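Local coordinates for protein tRNA (adenine-N(1)-)-methyltransferase (Thermus thermophilus, PDB 2PWY) that catalyses the S-adenosyl-L-methionine-dependent N1-methylation of adenosine 58 in tRNA and is required for cell growth at extreme temperatures, at residues A[103-108]-A[124-129]; A[175-180]-A[205-210]. All coordinates share one frame; numbering follows the deposited sequence.

Contact 1. Residues A[103-108]-A[124-129]; sequences AGTGSG and VESYEA. With SAH (S-adenosyl-L-homocysteine), chain E.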
# COMPACT_ATOMS: atom_id res chain seq x y z
N ALA A 103 20.76 3.89 -20.14
CA ALA A 103 20.97 2.51 -20.59
C ALA A 103 20.11 1.55 -19.74
O ALA A 103 19.92 1.82 -18.56
CB ALA A 103 22.45 2.13 -20.50
N GLY A 104 19.57 0.48 -20.33
CA GLY A 104 19.61 0.22 -21.78
C GLY A 104 18.36 0.75 -22.47
O GLY A 104 17.29 0.80 -21.86
N THR A 105 18.48 1.15 -23.74
CA THR A 105 17.32 1.67 -24.49
C THR A 105 16.12 0.72 -24.39
O THR A 105 14.98 1.16 -24.21
CB THR A 105 17.67 1.96 -25.97
OG1 THR A 105 18.96 2.59 -26.04
CG2 THR A 105 16.63 2.88 -26.60
N GLY A 106 16.39 -0.59 -24.48
CA GLY A 106 15.36 -1.61 -24.33
C GLY A 106 14.36 -1.57 -25.46
O GLY A 106 14.71 -1.90 -26.60
N SER A 107 13.12 -1.16 -25.15
CA SER A 107 12.07 -0.99 -26.16
C SER A 107 11.67 0.48 -26.34
O SER A 107 10.71 0.78 -27.04
CB SER A 107 10.85 -1.85 -25.82
OG SER A 107 11.20 -3.22 -25.98
N GLY A 108 12.41 1.38 -25.69
CA GLY A 108 12.21 2.82 -25.86
C GLY A 108 11.13 3.46 -25.00
O GLY A 108 10.81 4.63 -25.20
N VAL A 124 18.77 13.07 -25.07
CA VAL A 124 18.78 11.75 -24.45
C VAL A 124 19.89 10.97 -25.18
O VAL A 124 19.80 10.71 -26.38
CB VAL A 124 17.41 11.02 -24.57
CG1 VAL A 124 17.45 9.64 -23.87
CG2 VAL A 124 16.27 11.88 -24.02
N GLU A 125 20.96 10.64 -24.45
CA GLU A 125 22.07 9.87 -24.99
C GLU A 125 21.84 8.44 -24.54
O GLU A 125 22.11 8.10 -23.39
CB GLU A 125 23.36 10.40 -24.36
CG GLU A 125 24.62 9.97 -25.05
CD GLU A 125 25.02 10.98 -26.09
OE1 GLU A 125 25.68 11.98 -25.73
OE2 GLU A 125 24.64 10.79 -27.26
N SER A 126 21.33 7.59 -25.43
CA SER A 126 20.82 6.29 -25.03
C SER A 126 21.66 5.14 -25.58
O SER A 126 21.99 5.13 -26.77
CB SER A 126 19.36 6.15 -25.48
OG SER A 126 18.76 5.01 -24.89
N TYR A 127 22.00 4.18 -24.72
CA TYR A 127 22.85 3.04 -25.11
C TYR A 127 22.11 1.74 -25.01
O TYR A 127 21.39 1.50 -24.04
CB TYR A 127 24.12 2.97 -24.24
CG TYR A 127 25.09 4.05 -24.60
CD1 TYR A 127 26.21 3.76 -25.38
CD2 TYR A 127 24.87 5.37 -24.22
CE1 TYR A 127 27.10 4.78 -25.76
CE2 TYR A 127 25.74 6.38 -24.59
CZ TYR A 127 26.84 6.08 -25.36
OH TYR A 127 27.70 7.08 -25.74
N GLU A 128 22.29 0.88 -26.01
CA GLU A 128 21.69 -0.45 -25.99
C GLU A 128 22.65 -1.47 -26.60
O GLU A 128 23.10 -1.29 -27.73
CB GLU A 128 20.36 -0.43 -26.76
CG GLU A 128 19.72 -1.80 -27.01
CD GLU A 128 19.50 -2.61 -25.75
OE1 GLU A 128 18.74 -2.15 -24.86
OE2 GLU A 128 20.07 -3.72 -25.66
N ALA A 129 22.95 -2.53 -25.84
CA ALA A 129 23.93 -3.56 -26.24
C ALA A 129 23.42 -4.52 -27.31
O ALA A 129 24.20 -5.06 -28.10
CB ALA A 129 24.39 -4.35 -25.02
N SAH E . 13.72 1.04 -19.95
CA SAH E . 13.58 0.23 -21.20
CB SAH E . 13.73 -1.26 -20.92
CG SAH E . 15.19 -1.65 -20.64
SD SAH E . 15.33 -3.46 -20.57
C SAH E . 12.24 0.54 -21.83
O SAH E . 11.43 1.26 -21.23
OXT SAH E . 11.95 0.10 -22.95
C5' SAH E . 17.11 -3.50 -20.28
C4' SAH E . 17.91 -3.33 -21.58
O4' SAH E . 19.24 -2.98 -21.26
C3' SAH E . 18.01 -4.59 -22.46
O3' SAH E . 17.60 -4.24 -23.77
C2' SAH E . 19.49 -4.98 -22.41
O2' SAH E . 19.98 -5.48 -23.63
C1' SAH E . 20.15 -3.65 -22.13
N9 SAH E . 21.42 -3.64 -21.40
C8 SAH E . 21.72 -4.33 -20.26
N7 SAH E . 22.96 -3.97 -19.87
C5 SAH E . 23.44 -3.03 -20.72
C6 SAH E . 24.65 -2.33 -20.77
N6 SAH E . 25.62 -2.52 -19.86
N1 SAH E . 24.83 -1.41 -21.81
C2 SAH E . 23.85 -1.21 -22.75
N3 SAH E . 22.67 -1.92 -22.68
C4 SAH E . 22.47 -2.81 -21.68

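Contact 2. Residues A[175-180]-A[205-210]; sequences MEPWKV and LELVRA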
# COMPACT_ATOMS: atom_id res chain seq x y z
N MET A 175 19.98 -5.06 -15.82
CA MET A 175 20.09 -6.10 -14.78
C MET A 175 21.25 -5.88 -13.82
O MET A 175 21.16 -6.24 -12.64
CB MET A 175 20.23 -7.48 -15.42
N GLU A 176 22.35 -5.32 -14.32
CA GLU A 176 23.59 -5.21 -13.54
C GLU A 176 24.15 -3.79 -13.57
O GLU A 176 25.22 -3.55 -14.16
CB GLU A 176 24.62 -6.21 -14.04
CG GLU A 176 24.13 -7.65 -13.96
CD GLU A 176 25.09 -8.64 -14.57
OE1 GLU A 176 25.50 -8.45 -15.73
OE2 GLU A 176 25.43 -9.61 -13.87
N PRO A 177 23.43 -2.84 -12.94
CA PRO A 177 23.83 -1.43 -12.97
C PRO A 177 25.18 -1.16 -12.31
O PRO A 177 25.82 -0.18 -12.65
CB PRO A 177 22.71 -0.73 -12.18
CG PRO A 177 22.12 -1.78 -11.33
CD PRO A 177 22.20 -3.04 -12.14
N TRP A 178 25.62 -2.02 -11.38
CA TRP A 178 26.95 -1.86 -10.78
C TRP A 178 28.06 -1.83 -11.85
O TRP A 178 29.06 -1.14 -11.67
CB TRP A 178 27.24 -2.96 -9.74
CG TRP A 178 26.65 -4.29 -10.09
CD1 TRP A 178 27.27 -5.33 -10.75
CD2 TRP A 178 25.33 -4.74 -9.78
NE1 TRP A 178 26.39 -6.38 -10.88
CE2 TRP A 178 25.20 -6.05 -10.28
CE3 TRP A 178 24.24 -4.16 -9.11
CZ2 TRP A 178 24.02 -6.80 -10.16
CZ3 TRP A 178 23.05 -4.91 -8.98
CH2 TRP A 178 22.96 -6.21 -9.50
N LYS A 179 27.87 -2.56 -12.95
CA LYS A 179 28.87 -2.60 -14.02
C LYS A 179 29.09 -1.28 -14.76
O LYS A 179 30.12 -1.10 -15.42
CB LYS A 179 28.54 -3.69 -15.03
CG LYS A 179 28.65 -5.10 -14.47
CD LYS A 179 28.54 -6.12 -15.60
CE LYS A 179 28.44 -7.54 -15.09
NZ LYS A 179 29.35 -7.83 -13.96
N VAL A 180 28.13 -0.36 -14.67
CA VAL A 180 28.19 0.92 -15.40
C VAL A 180 28.40 2.13 -14.48
O VAL A 180 28.35 3.29 -14.93
CB VAL A 180 26.94 1.14 -16.34
CG1 VAL A 180 26.77 -0.03 -17.29
CG2 VAL A 180 25.64 1.36 -15.53
N LEU A 205 20.09 -4.14 -3.00
CA LEU A 205 21.13 -4.22 -1.99
C LEU A 205 22.51 -4.34 -2.63
O LEU A 205 23.46 -3.72 -2.16
CB LEU A 205 20.86 -5.39 -1.02
CG LEU A 205 19.62 -5.20 -0.14
CD1 LEU A 205 19.21 -6.55 0.48
CD2 LEU A 205 19.87 -4.14 0.94
N GLU A 206 22.60 -5.11 -3.71
CA GLU A 206 23.85 -5.25 -4.45
C GLU A 206 24.31 -3.89 -5.01
O GLU A 206 25.49 -3.54 -4.89
CB GLU A 206 23.74 -6.30 -5.56
CG GLU A 206 25.08 -6.58 -6.24
CD GLU A 206 25.14 -7.91 -7.00
OE1 GLU A 206 24.15 -8.68 -6.99
OE2 GLU A 206 26.20 -8.17 -7.61
N LEU A 207 23.38 -3.13 -5.60
CA LEU A 207 23.69 -1.80 -6.13
C LEU A 207 24.14 -0.84 -5.03
O LEU A 207 25.12 -0.09 -5.20
CB LEU A 207 22.49 -1.22 -6.91
CG LEU A 207 22.65 0.23 -7.39
CD1 LEU A 207 23.88 0.38 -8.32
CD2 LEU A 207 21.38 0.68 -8.11
N VAL A 208 23.44 -0.87 -3.90
CA VAL A 208 23.78 -0.02 -2.75
C VAL A 208 25.22 -0.30 -2.30
O VAL A 208 25.99 0.64 -2.09
CB VAL A 208 22.75 -0.18 -1.60
CG1 VAL A 208 23.30 0.37 -0.26
CG2 VAL A 208 21.45 0.52 -1.99
N ARG A 209 25.57 -1.58 -2.19
CA ARG A 209 26.94 -1.95 -1.79
C ARG A 209 27.96 -1.54 -2.86
O ARG A 209 29.00 -0.96 -2.53
CB ARG A 209 27.03 -3.45 -1.49
N ALA A 210 27.65 -1.79 -4.13
CA ALA A 210 28.55 -1.44 -5.24
C ALA A 210 28.82 0.07 -5.33
O ALA A 210 29.93 0.48 -5.64
CB ALA A 210 27.99 -1.96 -6.55

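Contact 1. Residues A[103-108]-A[124-129]
Glu128 sets CG anti to its backbone N (chi1 171°) and then bends at chi2 (55°), which brings its carboxylate round to the backbone N of Gly106 at the end of the second strand of this Rossmann-like, class I methyltransferase fold. The glycine-rich loop 103-108, which leads from strand 99-103 into helix 109-118, runs past this acid and the cofactor product. OE1 of Glu128 takes two bonds: Gly106 N donates to it over 2.8 Å from the anti side of the carboxylate, and the ribose O3' of S-adenosylhomocysteine donates at 2.6 Å. OE2 of Glu128 accepts a bond from the ligand O2' at 2.7 Å and another from the backbone N of Arg130. Replacing Glu128 by an alanine would probably leave both ribose hydroxyls and the Gly106 N-H without their acceptor and the sugar less firmly oriented. Gly104 and Gly106 have no side chain, and the ligand packs directly on their backbone, Gly104 CA lying 3.3 Å from the ligand O4'. Beyond them, Ser107 N donates to the ligand carboxylate oxygen OXT at 2.8 Å. Thr105 N donates to Tyr127 O at 2.9 Å. Beside that bond the Thr105 hydroxyl OG1 donates to Ser126 OG at 2.7 Å, and this serine oxygen is also hydrogen-bonded to Glu102 OE1.

Contact 2. Residues A[175-180]-A[205-210]
In the Rossmann-like catalytic domain, the loop that follows strand 167-173 and leads into helix 181-187 packs here against helix 201-211, and the indole of Trp178 carries most of the contact. Glu206 lies across one face of that indole. Its CG, anti to the backbone N (chi1 -173°), sits 3.7 Å from the centroid of the six-membered ring and only 7° off the ring normal, a CH-pi contact over the face. From there the chain runs on extended, and the carboxylate lies almost flat on the indole, the two planes 6° apart, with Glu206 CD 3.5 Å from Trp178 CZ2. The opposite face of the ring is backed, toward its rim, by Glu176 CA and Pro177 CD, so the indole is sandwiched between its own loop and the glutamate of the helix.

One helical turn further on, Ala210 meets the root of the same side chain, its CB 3.4 Å from Trp178 CB, a close approach that brings loop and helix tightly together. Leu207 fills the inner side: its CB stands 4.1 Å from Trp178 CE3, while CD1 and CD2 both touch Pro177 CG. Behind this pair, strand 192-198 supplies Leu198, which touches both Pro177 and Leu207, and Leu181 of helix 181-187 packs on Leu207 and Ala210. The contact thus grades from aliphatic side chains next to the sheet to an acid laid on an aromatic ring at the outside. No hydrogen bond joins the two segments, so the contact is consistent with apolar packing and a CH-pi contact from Glu206 CG; the carboxylate, though stacked flat on the indole, probably adds little electrostatic attraction.

How the contacts relate
Contact 1 closes before contact 2 opens along the chain, and both belong to the catalytic domain built on one mixed sheet. Their centres lie about 18 Å apart and their nearest atoms about 6 Å apart, so they do not meet directly. Strand 99-103, which feeds the loop of contact 1, is flanked in the sheet by strands 123-128 and 167-173; the latter leads through Asp173, another cofactor-binding residue, into the loop of contact 2. Residues 103-108 and 124-129 hold the ligand directly, whereas 175-180 touches it through Val180 and joins the pocket's surroundings to helix 201-211, whose Leu205 and Val208 pack on a neighbouring subunit. Together they span from cofactor site to subunit interface.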